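Local coordinates for protein pyruvate kinase (Cryptosporidium parvum, PDB 6P0Y) that probably catalyses the last step of glycolysis, passing the phosphate of phosphoenolpyruvate to ADP to give pyruvate and ATP, at residues 50-55 / 68-73; 72-77 / 107-112; 327-332 / 360-365. All coordinates share one frame; numbering follows the deposited sequence.

Contact 1: 50-55 / 68-73. With ADP (adenosine-5'-diphosphate), chain C.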
loop_
_atom_site.group_PDB
_atom_site.type_symbol
_atom_site.label_atom_id
_atom_site.label_comp_id
_atom_site.label_asym_id
_atom_site.label_seq_id
_atom_site.Cartn_x
_atom_site.Cartn_y
_atom_site.Cartn_z
ATOM N N CYS A 50 -23.784 -11.658 -29.650
ATOM C CA CYS A 50 -23.823 -12.447 -30.908
ATOM C C CYS A 50 -24.487 -11.611 -32.006
ATOM O O CYS A 50 -25.652 -11.193 -31.812
ATOM C CB CYS A 50 -24.578 -13.754 -30.715
ATOM S SG CYS A 50 -23.826 -14.826 -29.466
ATOM N N THR A 51 -23.758 -11.357 -33.096
ATOM C CA THR A 51 -24.286 -10.713 -34.326
ATOM C C THR A 51 -25.186 -11.729 -35.034
ATOM O O THR A 51 -24.677 -12.811 -35.384
ATOM C CB THR A 51 -23.155 -10.211 -35.233
ATOM O OG1 THR A 51 -22.362 -9.281 -34.492
ATOM C CG2 THR A 51 -23.667 -9.548 -36.493
ATOM N N ILE A 52 -26.469 -11.398 -35.198
ATOM C CA ILE A 52 -27.496 -12.290 -35.812
ATOM C C ILE A 52 -27.496 -12.051 -37.323
ATOM O O ILE A 52 -27.536 -10.877 -37.739
ATOM C CB ILE A 52 -28.886 -12.060 -35.183
ATOM C CG1 ILE A 52 -28.833 -12.099 -33.652
ATOM C CG2 ILE A 52 -29.902 -13.053 -35.728
ATOM C CD1 ILE A 52 -28.106 -13.300 -33.087
ATOM N N GLY A 53 -27.439 -13.134 -38.102
ATOM C CA GLY A 53 -27.454 -13.110 -39.576
ATOM C C GLY A 53 -27.951 -14.434 -40.153
ATOM O O GLY A 53 -28.480 -15.272 -39.423
ATOM N N PRO A 54 -27.799 -14.654 -41.480
ATOM C CA PRO A 54 -28.253 -15.886 -42.133
ATOM C C PRO A 54 -27.901 -17.208 -41.425
ATOM O O PRO A 54 -28.744 -18.088 -41.408
ATOM C CB PRO A 54 -27.538 -15.808 -43.490
ATOM C CG PRO A 54 -27.482 -14.323 -43.783
ATOM C CD PRO A 54 -27.219 -13.692 -42.434
ATOM N N SER A 55 -26.696 -17.319 -40.856
ATOM C CA SER A 55 -26.152 -18.561 -40.239
ATOM C C SER A 55 -26.893 -18.930 -38.944
ATOM O O SER A 55 -26.779 -20.102 -38.529
ATOM C CB SER A 55 -24.669 -18.438 -39.985
ATOM O OG SER A 55 -23.933 -18.632 -41.181
ATOM N N LYS A 68 -25.512 -21.654 -25.374
ATOM C CA LYS A 68 -24.022 -21.599 -25.412
ATOM C C LYS A 68 -23.524 -20.326 -24.710
ATOM O O LYS A 68 -22.320 -20.289 -24.366
ATOM C CB LYS A 68 -23.501 -21.675 -26.850
ATOM C CG LYS A 68 -23.842 -22.943 -27.620
ATOM C CD LYS A 68 -23.385 -24.234 -26.974
ATOM C CE LYS A 68 -23.987 -25.441 -27.663
ATOM N NZ LYS A 68 -22.979 -26.498 -27.905
ATOM N N GLY A 69 -24.394 -19.324 -24.518
ATOM C CA GLY A 69 -24.172 -18.211 -23.568
ATOM C C GLY A 69 -24.354 -16.817 -24.158
ATOM O O GLY A 69 -23.647 -15.901 -23.689
ATOM N N MET A 70 -25.288 -16.626 -25.100
ATOM C CA MET A 70 -25.586 -15.294 -25.697
ATOM C C MET A 70 -26.245 -14.404 -24.635
ATOM O O MET A 70 -27.286 -14.808 -24.091
ATOM C CB MET A 70 -26.511 -15.399 -26.917
ATOM C CG MET A 70 -26.765 -14.057 -27.600
ATOM S SD MET A 70 -27.708 -14.159 -29.145
ATOM C CE MET A 70 -29.230 -14.911 -28.573
ATOM N N SER A 71 -25.644 -13.244 -24.355
ATOM C CA SER A 71 -26.184 -12.185 -23.462
ATOM C C SER A 71 -27.053 -11.215 -24.270
ATOM O O SER A 71 -28.121 -10.811 -23.763
ATOM C CB SER A 71 -25.079 -11.437 -22.760
ATOM O OG SER A 71 -24.130 -12.330 -22.201
ATOM N N VAL A 72 -26.597 -10.843 -25.470
ATOM C CA VAL A 72 -27.211 -9.767 -26.306
ATOM C C VAL A 72 -27.204 -10.196 -27.777
ATOM O O VAL A 72 -26.189 -10.774 -28.220
ATOM C CB VAL A 72 -26.468 -8.433 -26.104
ATOM C CG1 VAL A 72 -26.827 -7.401 -27.164
ATOM C CG2 VAL A 72 -26.701 -7.873 -24.710
ATOM N N ALA A 73 -28.299 -9.916 -28.490
ATOM C CA ALA A 73 -28.451 -10.126 -29.948
ATOM C C ALA A 73 -28.212 -8.794 -30.668
ATOM O O ALA A 73 -28.890 -7.806 -30.324
ATOM C CB ALA A 73 -29.820 -10.683 -30.249
HETATM P PB ADP C . -19.439 -5.906 -41.099
HETATM O O1B ADP C . -20.142 -5.290 -42.296
HETATM O O2B ADP C . -18.609 -7.103 -41.607
HETATM O O3B ADP C . -18.616 -4.944 -40.305
HETATM P PA ADP C . -20.568 -7.553 -39.012
HETATM O O1A ADP C . -22.005 -7.761 -38.585
HETATM O O2A ADP C . -19.602 -7.140 -37.968
HETATM O O3A ADP C . -20.610 -6.490 -40.191
HETATM O "O5'" ADP C . -20.043 -8.840 -39.821
HETATM C "C5'" ADP C . -20.675 -10.129 -39.971
HETATM C "C4'" ADP C . -20.957 -10.428 -41.426
HETATM O "O4'" ADP C . -22.123 -11.279 -41.518
HETATM C "C3'" ADP C . -21.240 -9.225 -42.327
HETATM O "O3'" ADP C . -20.053 -8.786 -42.977
HETATM C "C2'" ADP C . -22.229 -9.789 -43.348
HETATM O "O2'" ADP C . -21.552 -10.440 -44.418
HETATM C "C1'" ADP C . -23.020 -10.784 -42.494
HETATM N N9 ADP C . -24.180 -10.213 -41.809
HETATM C C8 ADP C . -24.205 -9.593 -40.587
HETATM N N7 ADP C . -25.393 -9.169 -40.225
HETATM C C5 ADP C . -26.209 -9.533 -41.285
HETATM C C6 ADP C . -27.588 -9.361 -41.528
HETATM N N6 ADP C . -28.433 -8.791 -40.664
HETATM N N1 ADP C . -28.082 -9.821 -42.699
HETATM C C2 ADP C . -27.249 -10.417 -43.561
HETATM N N3 ADP C . -25.937 -10.646 -43.436
HETATM C C4 ADP C . -25.474 -10.177 -42.271
#
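Cys50 and Met70 make the tight end of this contact. The Met70 thioether lies against the beta carbon of Cys50, with SD 3.5 Å from Cys50 CB, while Cys50 SG rests on the methionine's CG at 3.6 Å. Met70 gets there because its CG stands anti to the backbone N (chi1 -177°) and the chain runs straight out to SD before bending at the last torsion. Ile52 crosses the methionine at about a right angle and brings CD1 to 4.1 Å from Met70 SD; its CG1 touches the methyl of Ala73, CG1 to CB 3.8 Å. Beside this apolar patch the strands are joined in parallel register, Cys50 opposite Ala73, by a nearly straight bond from Cys50 N to Val72 O (2.9 Å, 168° at the hydrogen). Leu62 and Leu65 of helix 59-68 and Ile92 of helix 82-97 close over Ile52. Thr51 is buried at the strand end, its CG2 3.2 Å from O1A of ADP.

The two ends further off are looser. Lys68 and Gly69 are partly exposed; Gly69, with positive phi, ends helix 59-68 as the C-prime residue of a Schellman motif and turns the chain back toward the sheet. In the loop beyond strand 47-51, the exposed Pro54 meets the nucleotide, its CD 3.5 Å from N3 of ADP. The whole is the first beta-alpha-beta unit of a TIM barrel, strand 47-51, helix 59-68 and strand 72-76, with the ligand beyond the C-terminal end of its first strand.

Contact 2: 72-77 / 107-112. With K (potassium ion), chain E; ADP (adenosine-5'-diphosphate), chain C.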
loop_
_atom_site.group_PDB
_atom_site.type_symbol
_atom_site.label_atom_id
_atom_site.label_comp_id
_atom_site.label_asym_id
_atom_site.label_seq_id
_atom_site.Cartn_x
_atom_site.Cartn_y
_atom_site.Cartn_z
ATOM N N VAL A 72 -26.597 -10.843 -25.470
ATOM C CA VAL A 72 -27.211 -9.767 -26.306
ATOM C C VAL A 72 -27.204 -10.196 -27.777
ATOM O O VAL A 72 -26.189 -10.774 -28.220
ATOM C CB VAL A 72 -26.468 -8.433 -26.104
ATOM C CG1 VAL A 72 -26.827 -7.401 -27.164
ATOM C CG2 VAL A 72 -26.701 -7.873 -24.710
ATOM N N ALA A 73 -28.299 -9.916 -28.490
ATOM C CA ALA A 73 -28.451 -10.126 -29.948
ATOM C C ALA A 73 -28.212 -8.794 -30.668
ATOM O O ALA A 73 -28.890 -7.806 -30.324
ATOM C CB ALA A 73 -29.820 -10.683 -30.249
ATOM N N ARG A 74 -27.272 -8.773 -31.618
ATOM C CA ARG A 74 -26.864 -7.556 -32.371
ATOM C C ARG A 74 -27.463 -7.608 -33.779
ATOM O O ARG A 74 -27.218 -8.604 -34.498
ATOM C CB ARG A 74 -25.338 -7.437 -32.429
ATOM C CG ARG A 74 -24.826 -6.262 -33.250
ATOM C CD ARG A 74 -23.350 -6.015 -32.996
ATOM N NE ARG A 74 -22.746 -5.088 -33.943
ATOM C CZ ARG A 74 -22.230 -5.423 -35.125
ATOM N NH1 ARG A 74 -22.242 -6.679 -35.544
ATOM N NH2 ARG A 74 -21.705 -4.486 -35.896
ATOM N N LEU A 75 -28.228 -6.572 -34.133
ATOM C CA LEU A 75 -28.744 -6.316 -35.503
ATOM C C LEU A 75 -27.890 -5.209 -36.125
ATOM O O LEU A 75 -28.039 -4.037 -35.730
ATOM C CB LEU A 75 -30.224 -5.930 -35.422
ATOM C CG LEU A 75 -31.094 -6.899 -34.621
ATOM C CD1 LEU A 75 -32.509 -6.363 -34.459
ATOM C CD2 LEU A 75 -31.106 -8.275 -35.272
ATOM N N ASN A 76 -26.985 -5.594 -37.022
ATOM C CA ASN A 76 -26.121 -4.665 -37.790
ATOM C C ASN A 76 -26.950 -4.123 -38.957
ATOM O O ASN A 76 -27.127 -4.863 -39.942
ATOM C CB ASN A 76 -24.831 -5.364 -38.227
ATOM C CG ASN A 76 -23.841 -4.425 -38.876
ATOM O OD1 ASN A 76 -24.115 -3.237 -39.026
ATOM N ND2 ASN A 76 -22.686 -4.946 -39.255
ATOM N N PHE A 77 -27.433 -2.881 -38.844
ATOM C CA PHE A 77 -28.338 -2.224 -39.828
ATOM C C PHE A 77 -27.543 -1.692 -41.029
ATOM O O PHE A 77 -28.130 -0.994 -41.877
ATOM C CB PHE A 77 -29.176 -1.135 -39.148
ATOM C CG PHE A 77 -30.506 -1.615 -38.622
ATOM C CD1 PHE A 77 -30.606 -2.811 -37.919
ATOM C CD2 PHE A 77 -31.659 -0.872 -38.826
ATOM C CE1 PHE A 77 -31.828 -3.249 -37.434
ATOM C CE2 PHE A 77 -32.879 -1.313 -38.337
ATOM C CZ PHE A 77 -32.961 -2.500 -37.645
ATOM N N MET A 107 -29.728 -5.267 -29.490
ATOM C CA MET A 107 -28.875 -4.097 -29.813
ATOM C C MET A 107 -29.057 -3.756 -31.295
ATOM O O MET A 107 -28.895 -4.673 -32.129
ATOM C CB MET A 107 -27.407 -4.432 -29.517
ATOM C CG MET A 107 -26.402 -3.482 -30.135
ATOM S SD MET A 107 -24.705 -3.955 -29.724
ATOM C CE MET A 107 -24.559 -3.264 -28.078
ATOM N N LEU A 108 -29.406 -2.500 -31.602
ATOM C CA LEU A 108 -29.400 -1.947 -32.983
ATOM C C LEU A 108 -28.064 -1.236 -33.213
ATOM O O LEU A 108 -27.816 -0.214 -32.547
ATOM C CB LEU A 108 -30.577 -0.986 -33.186
ATOM C CG LEU A 108 -30.783 -0.514 -34.630
ATOM C CD1 LEU A 108 -32.244 -0.192 -34.914
ATOM C CD2 LEU A 108 -29.910 0.692 -34.961
ATOM N N ASP A 109 -27.250 -1.764 -34.127
ATOM C CA ASP A 109 -25.947 -1.178 -34.532
ATOM C C ASP A 109 -26.182 -0.335 -35.792
ATOM O O ASP A 109 -26.474 -0.923 -36.847
ATOM C CB ASP A 109 -24.905 -2.287 -34.705
ATOM C CG ASP A 109 -23.473 -1.794 -34.800
ATOM O OD1 ASP A 109 -23.225 -0.846 -35.568
ATOM O OD2 ASP A 109 -22.608 -2.377 -34.122
ATOM N N THR A 110 -26.063 0.992 -35.668
ATOM C CA THR A 110 -26.420 1.996 -36.712
ATOM C C THR A 110 -25.464 1.882 -37.904
ATOM O O THR A 110 -24.285 1.545 -37.684
ATOM C CB THR A 110 -26.391 3.427 -36.159
ATOM O OG1 THR A 110 -25.056 3.711 -35.738
ATOM C CG2 THR A 110 -27.358 3.637 -35.013
ATOM N N LYS A 111 -25.963 2.140 -39.118
ATOM C CA LYS A 111 -25.145 2.207 -40.358
ATOM C C LYS A 111 -24.156 3.365 -40.217
ATOM O O LYS A 111 -22.939 3.130 -40.335
ATOM C CB LYS A 111 -26.031 2.384 -41.595
ATOM C CG LYS A 111 -25.302 2.308 -42.928
ATOM C CD LYS A 111 -26.248 2.119 -44.107
ATOM C CE LYS A 111 -25.536 1.990 -45.439
ATOM N NZ LYS A 111 -25.924 3.064 -46.386
ATOM N N GLY A 112 -24.680 4.563 -39.951
ATOM C CA GLY A 112 -23.893 5.792 -39.748
ATOM C C GLY A 112 -23.125 6.189 -41.004
ATOM O O GLY A 112 -23.470 5.776 -42.109
HETATM K K K E . -22.899 -0.771 -38.450
HETATM P PB ADP C . -19.439 -5.906 -41.099
HETATM O O1B ADP C . -20.142 -5.290 -42.296
HETATM O O2B ADP C . -18.609 -7.103 -41.607
HETATM O O3B ADP C . -18.616 -4.944 -40.305
HETATM P PA ADP C . -20.568 -7.553 -39.012
HETATM O O1A ADP C . -22.005 -7.761 -38.585
HETATM O O2A ADP C . -19.602 -7.140 -37.968
HETATM O O3A ADP C . -20.610 -6.490 -40.191
HETATM O "O5'" ADP C . -20.043 -8.840 -39.821
HETATM C "C5'" ADP C . -20.675 -10.129 -39.971
HETATM C "C4'" ADP C . -20.957 -10.428 -41.426
HETATM O "O4'" ADP C . -22.123 -11.279 -41.518
HETATM C "C3'" ADP C . -21.240 -9.225 -42.327
HETATM O "O3'" ADP C . -20.053 -8.786 -42.977
HETATM C "C2'" ADP C . -22.229 -9.789 -43.348
HETATM O "O2'" ADP C . -21.552 -10.440 -44.418
HETATM C "C1'" ADP C . -23.020 -10.784 -42.494
HETATM N N9 ADP C . -24.180 -10.213 -41.809
HETATM C C8 ADP C . -24.205 -9.593 -40.587
HETATM N N7 ADP C . -25.393 -9.169 -40.225
HETATM C C5 ADP C . -26.209 -9.533 -41.285
HETATM C C6 ADP C . -27.588 -9.361 -41.528
HETATM N N6 ADP C . -28.433 -8.791 -40.664
HETATM N N1 ADP C . -28.082 -9.821 -42.699
HETATM C C2 ADP C . -27.249 -10.417 -43.561
HETATM N N3 ADP C . -25.937 -10.646 -43.436
HETATM C C4 ADP C . -25.474 -10.177 -42.271
#
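A parallel strand pairing, buried in the barrel wall, joins strands 72-76 and 105-109 and carries part of the ADP and potassium site at its C-terminal end. Arg74 pairs with Met107, Leu75 with Leu108 and Asn76 with Asp109, and the backbone ladder runs from Met107 N on Ala73 O through Leu75 N on Met107 O and Asp109 N on Leu75 O to Phe77 N on Asp109 O (3.0 Å).

Two kinds of side-chain contact flank it. On the helix side, Leu108 CD1 sits over one face of the Phe77 ring, 3.8 Å from its centroid, a CH-pi contact; Phe224 of helix 215-226 meets the same ring edge-to-face. On the side of Arg74, Asn76 and Asp109, the arginine runs extended, CG anti to its own N (chi1 177°), past Met107 SD. Its NE reaches Asp109 OD2 at 2.7 Å, the oxygen lying in the guanidinium plane but approached from above the carboxylate plane, the two groups standing 86° apart. A weak bond from Arg74 NH2 to Asp109 OD2 adds to the salt bridge, and Lys270 pairs with the same oxygen.

Asp109 OD1 binds potassium at 2.9 Å, with Asn76 OD1 (2.8 Å), Thr110 O (2.8 Å) and Ser78 OG. Asn76 ND2 and Arg74 NH1 both donate to ADP O1A, at 3.0 Å and 3.2 Å respectively. These polar groups are shared: Asp109 links Arg74 and Lys270 to potassium, and Asn76 links potassium to the nucleotide, so their positions are probably interdependent.

Contact 3: 327-332 / 360-365. With ADP (adenosine-5'-diphosphate), chain C.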
loop_
_atom_site.group_PDB
_atom_site.type_symbol
_atom_site.label_atom_id
_atom_site.label_comp_id
_atom_site.label_asym_id
_atom_site.label_seq_id
_atom_site.Cartn_x
_atom_site.Cartn_y
_atom_site.Cartn_z
ATOM N N ALA A 327 -15.262 -5.349 -29.230
ATOM C CA ALA A 327 -16.045 -5.700 -30.440
ATOM C C ALA A 327 -15.146 -6.365 -31.486
ATOM O O ALA A 327 -15.690 -6.847 -32.496
ATOM C CB ALA A 327 -16.707 -4.466 -31.005
ATOM N N THR A 328 -13.829 -6.375 -31.257
ATOM C CA THR A 328 -12.823 -7.103 -32.075
ATOM C C THR A 328 -13.372 -8.493 -32.417
ATOM O O THR A 328 -13.841 -9.189 -31.492
ATOM C CB THR A 328 -11.481 -7.203 -31.336
ATOM O OG1 THR A 328 -11.032 -5.879 -31.043
ATOM C CG2 THR A 328 -10.415 -7.938 -32.123
ATOM N N GLN A 329 -13.338 -8.863 -33.701
ATOM C CA GLN A 329 -13.546 -10.255 -34.174
ATOM C C GLN A 329 -12.266 -11.033 -33.842
ATOM O O GLN A 329 -11.232 -10.771 -34.493
ATOM C CB GLN A 329 -13.885 -10.271 -35.667
ATOM C CG GLN A 329 -14.166 -11.662 -36.225
ATOM C CD GLN A 329 -14.694 -11.635 -37.638
ATOM O OE1 GLN A 329 -15.874 -11.394 -37.879
ATOM N NE2 GLN A 329 -13.820 -11.906 -38.593
ATOM N N MET A 330 -12.332 -11.927 -32.848
ATOM C CA MET A 330 -11.143 -12.566 -32.218
ATOM C C MET A 330 -11.072 -14.065 -32.539
ATOM O O MET A 330 -10.009 -14.655 -32.262
ATOM C CB MET A 330 -11.173 -12.365 -30.699
ATOM C CG MET A 330 -10.891 -10.933 -30.286
ATOM S SD MET A 330 -10.577 -10.759 -28.517
ATOM C CE MET A 330 -12.249 -10.800 -27.868
ATOM N N LEU A 331 -12.137 -14.658 -33.094
ATOM C CA LEU A 331 -12.180 -16.091 -33.501
ATOM C C LEU A 331 -12.485 -16.191 -35.003
ATOM O O LEU A 331 -13.361 -16.997 -35.376
ATOM C CB LEU A 331 -13.242 -16.823 -32.671
ATOM C CG LEU A 331 -13.093 -16.735 -31.152
ATOM C CD1 LEU A 331 -14.254 -17.430 -30.459
ATOM C CD2 LEU A 331 -11.769 -17.326 -30.687
ATOM N N GLU A 332 -11.774 -15.421 -35.837
ATOM C CA GLU A 332 -12.013 -15.329 -37.304
ATOM C C GLU A 332 -11.913 -16.722 -37.942
ATOM O O GLU A 332 -12.758 -17.028 -38.810
ATOM C CB GLU A 332 -11.022 -14.360 -37.954
ATOM C CG GLU A 332 -11.203 -14.217 -39.458
ATOM C CD GLU A 332 -10.367 -13.128 -40.113
ATOM O OE1 GLU A 332 -9.588 -12.458 -39.395
ATOM O OE2 GLU A 332 -10.499 -12.948 -41.344
ATOM N N MET A 360 -17.669 -9.892 -28.323
ATOM C CA MET A 360 -18.619 -9.877 -29.467
ATOM C C MET A 360 -18.182 -10.872 -30.545
ATOM O O MET A 360 -16.985 -10.892 -30.898
ATOM C CB MET A 360 -18.712 -8.479 -30.085
ATOM C CG MET A 360 -19.870 -8.324 -31.053
ATOM S SD MET A 360 -20.200 -6.596 -31.472
ATOM C CE MET A 360 -19.185 -6.414 -32.937
ATOM N N LEU A 361 -19.143 -11.645 -31.054
ATOM C CA LEU A 361 -18.999 -12.501 -32.257
ATOM C C LEU A 361 -19.709 -11.813 -33.428
ATOM O O LEU A 361 -20.858 -11.363 -33.247
ATOM C CB LEU A 361 -19.590 -13.878 -31.951
ATOM C CG LEU A 361 -18.874 -14.641 -30.836
ATOM C CD1 LEU A 361 -19.853 -15.473 -30.034
ATOM C CD2 LEU A 361 -17.764 -15.517 -31.393
ATOM N N SER A 362 -19.020 -11.708 -34.567
ATOM C CA SER A 362 -19.482 -11.015 -35.796
ATOM C C SER A 362 -19.743 -12.058 -36.889
ATOM O O SER A 362 -20.835 -12.655 -36.868
ATOM C CB SER A 362 -18.487 -9.967 -36.209
ATOM O OG SER A 362 -18.466 -8.904 -35.267
ATOM N N GLY A 363 -18.770 -12.302 -37.771
ATOM C CA GLY A 363 -18.851 -13.321 -38.836
ATOM C C GLY A 363 -19.040 -14.724 -38.278
ATOM O O GLY A 363 -19.711 -15.535 -38.948
ATOM N N GLU A 364 -18.487 -15.000 -37.091
ATOM C CA GLU A 364 -18.486 -16.350 -36.465
ATOM C C GLU A 364 -19.929 -16.824 -36.251
ATOM O O GLU A 364 -20.153 -18.043 -36.338
ATOM C CB GLU A 364 -17.733 -16.355 -35.132
ATOM C CG GLU A 364 -16.321 -15.797 -35.204
ATOM C CD GLU A 364 -16.173 -14.376 -34.684
ATOM O OE1 GLU A 364 -17.112 -13.576 -34.872
ATOM O OE2 GLU A 364 -15.122 -14.077 -34.079
ATOM N N THR A 365 -20.860 -15.903 -35.973
ATOM C CA THR A 365 -22.305 -16.194 -35.761
ATOM C C THR A 365 -23.131 -15.758 -36.981
ATOM O O THR A 365 -24.063 -16.506 -37.339
ATOM C CB THR A 365 -22.838 -15.529 -34.482
ATOM O OG1 THR A 365 -22.450 -14.155 -34.468
ATOM C CG2 THR A 365 -22.345 -16.205 -33.220
HETATM P PB ADP C . -19.439 -5.906 -41.099
HETATM O O1B ADP C . -20.142 -5.290 -42.296
HETATM O O2B ADP C . -18.609 -7.103 -41.607
HETATM O O3B ADP C . -18.616 -4.944 -40.305
HETATM P PA ADP C . -20.568 -7.553 -39.012
HETATM O O1A ADP C . -22.005 -7.761 -38.585
HETATM O O2A ADP C . -19.602 -7.140 -37.968
HETATM O O3A ADP C . -20.610 -6.490 -40.191
HETATM O "O5'" ADP C . -20.043 -8.840 -39.821
HETATM C "C5'" ADP C . -20.675 -10.129 -39.971
HETATM C "C4'" ADP C . -20.957 -10.428 -41.426
HETATM O "O4'" ADP C . -22.123 -11.279 -41.518
HETATM C "C3'" ADP C . -21.240 -9.225 -42.327
HETATM O "O3'" ADP C . -20.053 -8.786 -42.977
HETATM C "C2'" ADP C . -22.229 -9.789 -43.348
HETATM O "O2'" ADP C . -21.552 -10.440 -44.418
HETATM C "C1'" ADP C . -23.020 -10.784 -42.494
HETATM N N9 ADP C . -24.180 -10.213 -41.809
HETATM C C8 ADP C . -24.205 -9.593 -40.587
HETATM N N7 ADP C . -25.393 -9.169 -40.225
HETATM C C5 ADP C . -26.209 -9.533 -41.285
HETATM C C6 ADP C . -27.588 -9.361 -41.528
HETATM N N6 ADP C . -28.433 -8.791 -40.664
HETATM N N1 ADP C . -28.082 -9.821 -42.699
HETATM C C2 ADP C . -27.249 -10.417 -43.561
HETATM N N3 ADP C . -25.937 -10.646 -43.436
HETATM C C4 ADP C . -25.474 -10.177 -42.271
HETATM O O HOH W 1 -16.689 -9.379 -33.146
HETATM O O HOH W 2 -15.088 -12.667 -31.794
#
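Glu364 OE2 takes two hydrogen bonds: Leu331 N donates to it at 3.2 Å, nearly along the C-O axis, and a water donates to it at 2.7 Å. The other oxygen, Glu364 OE1, takes the backbone N of Ser362 at 2.7 Å, so both arms of the carboxylate are held. A bend at chi2 (102°) folds the glutamate back over the start of its own helix. That water also takes Met330 N and donates to Met360 O.

Gln329 slides past Glu364 in the opposite direction, its CG 3.4 Å from Glu364 OE2 and the amide and carboxylate planes 65° apart. Extended beyond CG, it puts OE1 3.0 Å from Gly363 N, which approaches tilted from the carbonyl plane, and near Ser362 CB. A second water donates to Ala327 O and Met360 O and accepts from Ser362 OG. Met360 CE rests on the methyl of Ala327, CE to CB 3.7 Å, and Leu331 CD1 meets Leu361 CD2; Leu331 also touches Val377 and Leu361 touches Val375, both of helix 371-387.

Ser362 lies at the N-cap position of helix 363-366, close to ADP, its side chain about 4 Å from the bound magnesium. The bonds of Glu364 and its water tie the loop to the end of strand 358-361, and the surrounding N-H groups and helix start would probably favour the charged carboxylate.

In the fold
From the N terminus, contact 1 closes the loop of strand 47-51, helix 59-68 and strand 72-76. Contact 2 begins where contact 1 ends, sharing Val72 and Ala73, and closes the next unit across helix 82-97 to strand 105-109. Contact 3 follows much later, tying the loop after strand 324-326 to the end of strand 358-361. None nests within another or crosses it in sequence. In space the eight-stranded barrel closes between strands 358-361 and 47-51, so contact 3 borders contact 1: Thr51 O bonds to Thr365 OG1, and Thr51 OG1 to Leu361 O and Arg74 NH1. Arg74 CD also packs on Met360 SD, and all three contacts touch ADP.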